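Side-chain contacts in tRNA-splicing ligase RtcB (Thermus thermophilus, PDB 2EPG), which probably joins RNA ends, using GTP and manganese to ligate a 3'-phosphate or 2',3'-cyclic phosphate end to a 5'-hydroxyl end: residues Arg250-Gly253 with His254-Gln258; Glu274-Asp277 with Lys278-Ala282. One frame throughout, in Å; residues are numbered along the deposited sequence.

Contact 1 of 2, residues Arg250-Gly253 with His254-Gln258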
loop_
_atom_site.group_PDB
_atom_site.type_symbol
_atom_site.label_atom_id
_atom_site.label_comp_id
_atom_site.label_asym_id
_atom_site.label_seq_id
_atom_site.Cartn_x
_atom_site.Cartn_y
_atom_site.Cartn_z
ATOM N N ARG A 250 9.824 -5.579 -5.067
ATOM C CA ARG A 250 11.043 -6.307 -4.768
ATOM C C ARG A 250 12.324 -5.493 -5.023
ATOM O O ARG A 250 12.415 -4.332 -4.629
ATOM C CB ARG A 250 11.023 -7.599 -5.575
ATOM C CG ARG A 250 9.744 -8.393 -5.345
ATOM C CD ARG A 250 9.736 -9.167 -4.013
ATOM N NE ARG A 250 10.470 -10.431 -4.120
ATOM C CZ ARG A 250 11.731 -10.612 -3.728
ATOM N NH1 ARG A 250 12.311 -11.797 -3.889
ATOM N NH2 ARG A 250 12.400 -9.622 -3.142
ATOM N N GLY A 251 13.321 -6.084 -5.665
ATOM C CA GLY A 251 14.543 -5.324 -5.887
ATOM C C GLY A 251 14.458 -4.222 -6.932
ATOM O O GLY A 251 15.214 -3.246 -6.893
ATOM N N LEU A 252 13.530 -4.381 -7.871
ATOM C CA LEU A 252 13.349 -3.427 -8.947
ATOM C C LEU A 252 12.935 -2.038 -8.443
ATOM O O LEU A 252 13.537 -1.019 -8.821
ATOM C CB LEU A 252 12.326 -4.005 -9.921
ATOM C CG LEU A 252 12.198 -3.489 -11.345
ATOM C CD1 LEU A 252 11.591 -4.584 -12.203
ATOM C CD2 LEU A 252 11.353 -2.241 -11.361
ATOM N N GLY A 253 11.930 -1.993 -7.572
ATOM C CA GLY A 253 11.476 -0.715 -7.057
ATOM C C GLY A 253 12.499 -0.041 -6.169
ATOM O O GLY A 253 12.679 1.178 -6.205
ATOM N N HIS A 254 13.175 -0.837 -5.358
ATOM C CA HIS A 254 14.188 -0.308 -4.463
ATOM C C HIS A 254 15.289 0.370 -5.298
ATOM O O HIS A 254 15.704 1.492 -5.004
ATOM C CB HIS A 254 14.780 -1.453 -3.637
ATOM C CG HIS A 254 15.662 -1.002 -2.519
ATOM N ND1 HIS A 254 15.190 -0.787 -1.242
ATOM C CD2 HIS A 254 16.990 -0.741 -2.481
ATOM C CE1 HIS A 254 16.192 -0.416 -0.462
ATOM N NE2 HIS A 254 17.294 -0.381 -1.190
ATOM N N GLN A 255 15.744 -0.314 -6.344
ATOM C CA GLN A 255 16.802 0.215 -7.205
ATOM C C GLN A 255 16.365 1.502 -7.892
ATOM O O GLN A 255 17.119 2.459 -7.940
ATOM C CB GLN A 255 17.213 -0.824 -8.259
ATOM C CG GLN A 255 18.513 -0.488 -9.000
ATOM C CD GLN A 255 19.675 -0.294 -8.050
ATOM O OE1 GLN A 255 19.985 -1.176 -7.264
ATOM N NE2 GLN A 255 20.312 0.867 -8.110
ATOM N N VAL A 256 15.144 1.522 -8.425
ATOM C CA VAL A 256 14.621 2.716 -9.081
ATOM C C VAL A 256 14.635 3.918 -8.132
ATOM O O VAL A 256 14.911 5.054 -8.542
ATOM C CB VAL A 256 13.172 2.486 -9.593
ATOM C CG1 VAL A 256 12.534 3.825 -9.991
ATOM C CG2 VAL A 256 13.192 1.557 -10.781
ATOM N N CYS A 257 14.345 3.678 -6.861
ATOM C CA CYS A 257 14.344 4.770 -5.899
ATOM C C CYS A 257 15.770 5.285 -5.735
ATOM O O CYS A 257 16.016 6.493 -5.744
ATOM C CB CYS A 257 13.788 4.303 -4.545
ATOM S SG CYS A 257 13.694 5.608 -3.258
ATOM N N GLN A 258 16.706 4.353 -5.595
ATOM C CA GLN A 258 18.122 4.680 -5.426
ATOM C C GLN A 258 18.678 5.424 -6.633
ATOM O O GLN A 258 19.349 6.438 -6.487
ATOM C CB GLN A 258 18.932 3.402 -5.205
ATOM C CG GLN A 258 20.430 3.631 -5.130
ATOM C CD GLN A 258 20.859 4.311 -3.842
ATOM O OE1 GLN A 258 20.762 3.725 -2.761
ATOM N NE2 GLN A 258 21.330 5.553 -3.948
#
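R250 meets H254 through the backbone, R250 O approaching H254 N to 3.7 Å; this is a contact, and the i to i+4 hydrogen bonds across the first turns of helix 250-265 begin at G251. The R250 side chain turns off in another direction, where NE bonds to T209 OG1. Next, G251 O accepts the N-H of Q255 at 3.0 Å (N-H...O 161°), the spacing of an alpha-helix, and Q255 CB closes on the same oxygen. L252 repeats the pattern, with its O 3.0 Å from V256 N. Here a side chain joins in: with CG1 of V256 anti to its backbone N (chi1 167°), CG2 falls back beside that N and comes to 3.3 Å from L252 O. V256 CG2 also lies 4.3 Å from L252 CD2, an apolar pair along one side of the helix. G253, with no side chain of its own, accepts from C257 N at 3.1 Å, the most bent of the three bonds at 150°. Beside it the H254 ring meets that of F105. L252 and V256 together face helix 288-321, L252 on A300 and F303, V256 on A296, while Q255 and V256 both rest on A199 of helix 197-203.

Contact 2 of 2, residues Glu274-Asp277 with Lys278-Ala282; sequences ELVD and KQLAA
D277 and Q279 form an Asx turn, in which a carboxylate oxygen of D277 accepts the backbone N-H two residues on, at the start of the 3-10 segment 278-280. The turn lies in the loop that joins helix 268-271 to strand 283-284. The D277 side chain can be followed outward. D277 CB lies 3.5 Å from K278 N, and the first torsion, which sets CG anti to the backbone N of D277 (chi1 169°), places CG about equally far from K278 N and Q279 N. From there OD2 of D277 takes the hydrogen bond from Q279 N at 2.8 Å, the donor approaching from well above the carboxylate plane, 61° out of it. K278 N is also near OD2, but its N-H points poorly for a bond. D277 OD2 further touches Q279 CG at 3.2 Å. The D277 and Q279 side chains pass at a slant, their carboxylate and amide planes 25° apart. At the other branch, D277 OD1 is 2.6 Å from a water that lies 2.6 Å from Q279 OE1, a bridge between the two side-chain ends. With an alanine here, the Q279 N-H would probably be left without its side-chain acceptor and the water without one of its two described partners.

The backbone supports the same fold-back: D277 O accepts L280 N at 2.9 Å, closing a beta turn, and A281 N bonds to K278 O one residue later. Apolar groups cover the turn from the preceding residues. V276 CG2 meets L280 CD2, and both side chains also touch N59 of helix 52-60. The branches of L275 divide over the exit of the turn, CD2 lying 3.6 Å from L280 O and CD1 3.8 Å from A281 CA.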
loop_
_atom_site.group_PDB
_atom_site.type_symbol
_atom_site.label_atom_id
_atom_site.label_comp_id
_atom_site.label_asym_id
_atom_site.label_seq_id
_atom_site.Cartn_x
_atom_site.Cartn_y
_atom_site.Cartn_z
ATOM N N GLU A 274 15.325 24.326 -2.621
ATOM C CA GLU A 274 16.012 24.290 -1.334
ATOM C C GLU A 274 15.523 23.125 -0.472
ATOM O O GLU A 274 14.330 23.007 -0.192
ATOM C CB GLU A 274 15.796 25.611 -0.594
ATOM C CG GLU A 274 16.304 25.611 0.836
ATOM C CD GLU A 274 16.120 26.960 1.515
ATOM O OE1 GLU A 274 16.696 27.959 1.017
ATOM O OE2 GLU A 274 15.401 27.019 2.539
ATOM N N LEU A 275 16.453 22.272 -0.052
ATOM C CA LEU A 275 16.140 21.101 0.766
ATOM C C LEU A 275 16.682 21.240 2.192
ATOM O O LEU A 275 17.891 21.215 2.397
ATOM C CB LEU A 275 16.746 19.847 0.127
ATOM C CG LEU A 275 16.461 19.612 -1.358
ATOM C CD1 LEU A 275 17.353 18.493 -1.873
ATOM C CD2 LEU A 275 14.983 19.280 -1.569
ATOM N N VAL A 276 15.795 21.372 3.175
ATOM C CA VAL A 276 16.226 21.493 4.571
ATOM C C VAL A 276 16.818 20.165 5.042
ATOM O O VAL A 276 17.553 20.110 6.021
ATOM C CB VAL A 276 15.047 21.866 5.508
ATOM C CG1 VAL A 276 14.430 23.189 5.076
ATOM C CG2 VAL A 276 14.010 20.769 5.500
ATOM N N ASP A 277 16.483 19.102 4.323
ATOM C CA ASP A 277 16.957 17.759 4.618
ATOM C C ASP A 277 17.273 17.147 3.257
ATOM O O ASP A 277 16.403 17.080 2.393
ATOM C CB ASP A 277 15.845 16.980 5.333
ATOM C CG ASP A 277 16.136 15.496 5.457
ATOM O OD1 ASP A 277 15.246 14.767 5.944
ATOM O OD2 ASP A 277 17.239 15.049 5.071
ATOM N N LYS A 278 18.516 16.719 3.056
ATOM C CA LYS A 278 18.924 16.134 1.780
ATOM C C LYS A 278 18.103 14.912 1.378
ATOM O O LYS A 278 17.995 14.592 0.192
ATOM C CB LYS A 278 20.412 15.758 1.814
ATOM C CG LYS A 278 20.842 15.050 3.098
ATOM C CD LYS A 278 21.735 13.831 2.843
ATOM C CE LYS A 278 20.947 12.674 2.222
ATOM N NZ LYS A 278 21.762 11.416 2.146
ATOM N N GLN A 279 17.521 14.236 2.363
ATOM C CA GLN A 279 16.722 13.047 2.092
ATOM C C GLN A 279 15.380 13.420 1.458
ATOM O O GLN A 279 14.614 12.550 1.033
ATOM C CB GLN A 279 16.503 12.253 3.386
ATOM C CG GLN A 279 17.789 12.007 4.170
ATOM C CD GLN A 279 17.710 10.792 5.083
ATOM O OE1 GLN A 279 16.788 10.660 5.892
ATOM N NE2 GLN A 279 18.686 9.898 4.959
ATOM N N LEU A 280 15.118 14.720 1.391
ATOM C CA LEU A 280 13.892 15.253 0.797
ATOM C C LEU A 280 14.119 15.494 -0.703
ATOM O O LEU A 280 13.290 16.118 -1.382
ATOM C CB LEU A 280 13.543 16.570 1.480
ATOM C CG LEU A 280 12.137 16.790 2.022
ATOM C CD1 LEU A 280 11.699 15.634 2.905
ATOM C CD2 LEU A 280 12.139 18.098 2.798
ATOM N N ALA A 281 15.253 15.007 -1.203
ATOM C CA ALA A 281 15.637 15.159 -2.602
ATOM C C ALA A 281 14.444 15.080 -3.551
ATOM O O ALA A 281 13.779 14.053 -3.620
ATOM C CB ALA A 281 16.659 14.096 -2.961
ATOM N N ALA A 282 14.189 16.164 -4.288
ATOM C CA ALA A 282 13.052 16.220 -5.212
ATOM C C ALA A 282 13.395 16.961 -6.503
ATOM O O ALA A 282 14.394 17.660 -6.567
ATOM C CB ALA A 282 11.867 16.912 -4.534
HETATM O O HOH W 1 15.057 12.297 6.884
#

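How the contacts relate
Contacts 1 and 2 follow in series along the chain: helix 250-265 carries the first, and after the short helix 268-271 comes the loop holding the second. Their centres are 20 Å apart and their nearest atoms about 8 Å, so they do not touch. Both nevertheless reach the same connecting region: C257 of contact 1 packs on P100, while A281 O of contact 2 bonds to S99 OG. Contact 1 lies nearer the predicted manganese site, with G253 about 6 Å from the side chain of D106 and the R250 side chain about 6 Å from that of H215. Contact 2 lies away from the annotated sites, leading into strand 283-284, which pairs with strand 97-98.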